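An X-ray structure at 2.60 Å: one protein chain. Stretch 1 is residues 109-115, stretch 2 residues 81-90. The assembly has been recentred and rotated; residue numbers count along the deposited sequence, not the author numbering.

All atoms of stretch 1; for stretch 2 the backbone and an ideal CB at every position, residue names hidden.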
# COMPACT_ATOMS: atom_id res chain seq x y z
N PRO A 109 -1.44 -14.85 -21.73
CA PRO A 109 -1.29 -13.43 -22.08
C PRO A 109 -1.85 -12.44 -21.10
O PRO A 109 -1.40 -11.30 -21.07
CB PRO A 109 -2.02 -13.30 -23.41
CG PRO A 109 -2.56 -14.65 -23.75
CD PRO A 109 -2.37 -15.57 -22.61
N TYR A 110 -2.82 -12.85 -20.30
CA TYR A 110 -3.62 -11.90 -19.54
C TYR A 110 -3.02 -11.53 -18.19
O TYR A 110 -2.74 -12.38 -17.34
CB TYR A 110 -5.04 -12.43 -19.38
CG TYR A 110 -5.77 -12.55 -20.71
CD1 TYR A 110 -6.09 -11.43 -21.46
CD2 TYR A 110 -6.13 -13.79 -21.22
CE1 TYR A 110 -6.74 -11.52 -22.67
CE2 TYR A 110 -6.80 -13.91 -22.45
CZ TYR A 110 -7.11 -12.77 -23.17
OH TYR A 110 -7.78 -12.86 -24.38
N GLN A 111 -2.86 -10.23 -17.99
CA GLN A 111 -2.18 -9.69 -16.82
C GLN A 111 -3.02 -8.58 -16.25
O GLN A 111 -3.51 -7.75 -17.00
CB GLN A 111 -0.84 -9.13 -17.24
CG GLN A 111 -0.23 -8.16 -16.28
CD GLN A 111 0.33 -8.83 -15.06
OE1 GLN A 111 1.32 -9.56 -15.16
NE2 GLN A 111 -0.26 -8.53 -13.89
N LEU A 112 -3.15 -8.54 -14.93
CA LEU A 112 -4.02 -7.56 -14.32
C LEU A 112 -3.23 -6.28 -14.23
O LEU A 112 -2.08 -6.28 -13.79
CB LEU A 112 -4.48 -8.06 -12.95
CG LEU A 112 -5.41 -7.19 -12.09
CD1 LEU A 112 -6.73 -6.97 -12.78
CD2 LEU A 112 -5.62 -7.82 -10.71
N MET A 113 -3.83 -5.18 -14.69
CA MET A 113 -3.21 -3.87 -14.56
C MET A 113 -4.05 -3.09 -13.59
O MET A 113 -5.25 -3.30 -13.52
CB MET A 113 -3.18 -3.12 -15.89
CG MET A 113 -2.55 -3.90 -17.03
SD MET A 113 -0.80 -4.17 -16.77
CE MET A 113 -0.12 -2.52 -16.89
N VAL A 114 -3.40 -2.20 -12.85
CA VAL A 114 -4.04 -1.30 -11.89
C VAL A 114 -3.50 0.06 -12.25
O VAL A 114 -2.33 0.34 -12.00
CB VAL A 114 -3.61 -1.63 -10.45
CG1 VAL A 114 -4.29 -0.69 -9.47
CG2 VAL A 114 -3.94 -3.07 -10.15
N ASN A 115 -4.34 0.87 -12.89
CA ASN A 115 -3.93 2.17 -13.40
C ASN A 115 -4.79 3.28 -12.82
O ASN A 115 -6.01 3.09 -12.70
CB ASN A 115 -4.09 2.18 -14.93
CG ASN A 115 -3.27 1.09 -15.64
OD1 ASN A 115 -2.46 0.39 -15.01
ND2 ASN A 115 -3.49 0.94 -16.94
N UNK A 81 -12.78 -14.88 -10.40
CA UNK A 81 -12.00 -14.83 -11.65
C UNK A 81 -11.21 -13.54 -11.78
O UNK A 81 -11.58 -12.51 -11.21
CB UNK A 81 -12.92 -14.98 -12.86
N UNK A 82 -10.13 -13.60 -12.57
CA UNK A 82 -9.32 -12.42 -12.93
C UNK A 82 -10.22 -11.27 -13.36
O UNK A 82 -10.01 -10.13 -12.94
CB UNK A 82 -8.33 -12.76 -14.05
N UNK A 83 -11.22 -11.57 -14.19
CA UNK A 83 -12.18 -10.57 -14.60
C UNK A 83 -12.92 -9.98 -13.40
O UNK A 83 -13.04 -8.75 -13.28
CB UNK A 83 -13.18 -11.17 -15.59
N UNK A 84 -13.42 -10.85 -12.52
CA UNK A 84 -14.02 -10.40 -11.28
C UNK A 84 -13.10 -9.43 -10.52
O UNK A 84 -13.53 -8.33 -10.15
CB UNK A 84 -14.36 -11.61 -10.40
N UNK A 85 -11.85 -9.81 -10.27
CA UNK A 85 -10.97 -8.97 -9.45
C UNK A 85 -10.72 -7.61 -10.11
O UNK A 85 -10.63 -6.60 -9.44
CB UNK A 85 -9.64 -9.68 -9.20
N UNK A 86 -10.60 -7.60 -11.43
CA UNK A 86 -10.37 -6.37 -12.15
C UNK A 86 -11.49 -5.39 -11.85
O UNK A 86 -11.25 -4.23 -11.55
CB UNK A 86 -10.26 -6.63 -13.65
N UNK A 87 -12.72 -5.88 -11.94
CA UNK A 87 -13.89 -5.03 -11.76
C UNK A 87 -14.05 -4.58 -10.30
O UNK A 87 -14.56 -3.45 -9.98
CB UNK A 87 -15.15 -5.77 -12.22
N UNK A 88 -13.67 -5.50 -9.41
CA UNK A 88 -13.86 -5.24 -8.02
C UNK A 88 -12.89 -4.13 -7.59
O UNK A 88 -13.24 -3.36 -6.72
CB UNK A 88 -13.66 -6.52 -7.20
N UNK A 89 -11.70 -4.03 -8.23
CA UNK A 89 -10.77 -2.92 -7.96
C UNK A 89 -11.41 -1.60 -8.35
O UNK A 89 -11.44 -0.65 -7.57
CB UNK A 89 -9.45 -3.11 -8.72
N UNK A 90 -11.94 -1.57 -9.56
CA UNK A 90 -12.71 -0.44 -10.06
C UNK A 90 -13.90 -0.04 -9.15
O UNK A 90 -14.14 1.16 -8.88
CB UNK A 90 -13.23 -0.77 -11.46

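Strand 110-115 and helix 82-90 run almost parallel, 3° apart, with axes 9.3 Å from each other at closest approach. That gap leaves room for one layer of side chains, and the strand fills part of it with Leu112, flanked by Tyr110 and Val114.

Position 81 lies just ahead of the helix, with phi/psi of -86/156 and nothing of the strand near its CB. Ser, Thr, Asp or Asn would suit, since each can cap free backbone NH groups. The residue is Thr81: its OG1 accepts from the backbone N of position 84 at 2.8 Å.

Position 82 points its CB toward the strand, yet that CB has no strand atom within 5.5 Å. Only a side chain with reach can close the space, and the carbon-rich surface of Tyr110 and Leu112 asks for Leu, Met, Ile or Phe. Leu82 spans it: CD2 lies 3.9 Å from Tyr110 CB and CD1 3.7 Å from Leu112 CB. Tyr110 offers its CB here, while its ring end leads away.

Position 83 faces away with ordinary helical angles and room for a CB, so many residues would do; it is Gly83. Position 84 is also out of reach, and an acidic or polar residue in the first turn suits the free NH groups there. Asp84 answers with a hydrogen bond of its own, OD2 accepting from Thr81 N at 3.2 Å.

Position 85 points toward the strand, its ideal CB 4.7 Å from Leu112 CD2. A medium apolar residue fits, Val, Ile or Leu. In Val85, CG1 packs 3.9 Å from Leu112 CD2.

Position 86 comes closest in backbone register, CA to CA 6.8 Å from Leu112. Its CB points sideways, and the ideal CB is already 3.7 Å from Leu112 CD1, so a small residue such as Ala makes contact without further atoms. Ala86 does so, its CB 3.7 Å from Leu112 CD1.

Position 87 turns away and tolerates polar, helix-compatible residues; it is Gln87. Position 88, out of reach, suits similar choices, and Ser88 OG donates to Val85 O at 3.2 Å.

Position 89 points toward the strand, but its CB has nothing within 5.5 Å. Ile, Leu or Met could cross to the methyls of Leu112 and Val114. Ile89, with chi1 m and chi2 t, extends CD1 to 4.0 Å from Val114 CG2 and 4.2 Å from Leu112 CD2.

Position 90 is out of reach and open to many residues; Thr90 OG1 donates to Ala86 O at 3.3 Å.

Stretch 2 (81-90) TLGDVAQSIT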
# COMPACT_ATOMS: atom_id res chain seq x y z
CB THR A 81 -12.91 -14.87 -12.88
OG1 THR A 81 -13.54 -13.58 -13.02
CG2 THR A 81 -13.97 -15.98 -12.78
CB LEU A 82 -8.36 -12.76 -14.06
CG LEU A 82 -7.54 -11.62 -14.66
CD1 LEU A 82 -6.63 -10.99 -13.61
CD2 LEU A 82 -6.71 -12.13 -15.84
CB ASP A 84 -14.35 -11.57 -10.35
CG ASP A 84 -15.46 -12.49 -10.87
OD1 ASP A 84 -16.16 -12.16 -11.86
OD2 ASP A 84 -15.65 -13.55 -10.24
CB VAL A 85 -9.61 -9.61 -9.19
CG1 VAL A 85 -8.72 -8.59 -8.47
CG2 VAL A 85 -9.75 -10.85 -8.36
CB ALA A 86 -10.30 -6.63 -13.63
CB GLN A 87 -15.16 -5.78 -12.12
CG GLN A 87 -16.43 -4.90 -12.00
CD GLN A 87 -16.49 -3.81 -13.07
OE1 GLN A 87 -16.24 -4.08 -14.24
NE2 GLN A 87 -16.79 -2.57 -12.67
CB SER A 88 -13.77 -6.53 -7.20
OG SER A 88 -12.46 -6.80 -6.78
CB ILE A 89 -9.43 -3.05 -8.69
CG1 ILE A 89 -8.59 -4.14 -8.04
CG2 ILE A 89 -8.67 -1.73 -8.68
CD1 ILE A 89 -7.38 -4.49 -8.81
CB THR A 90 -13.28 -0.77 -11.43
OG1 THR A 90 -12.21 -1.20 -12.29
CG2 THR A 90 -14.02 0.42 -12.01
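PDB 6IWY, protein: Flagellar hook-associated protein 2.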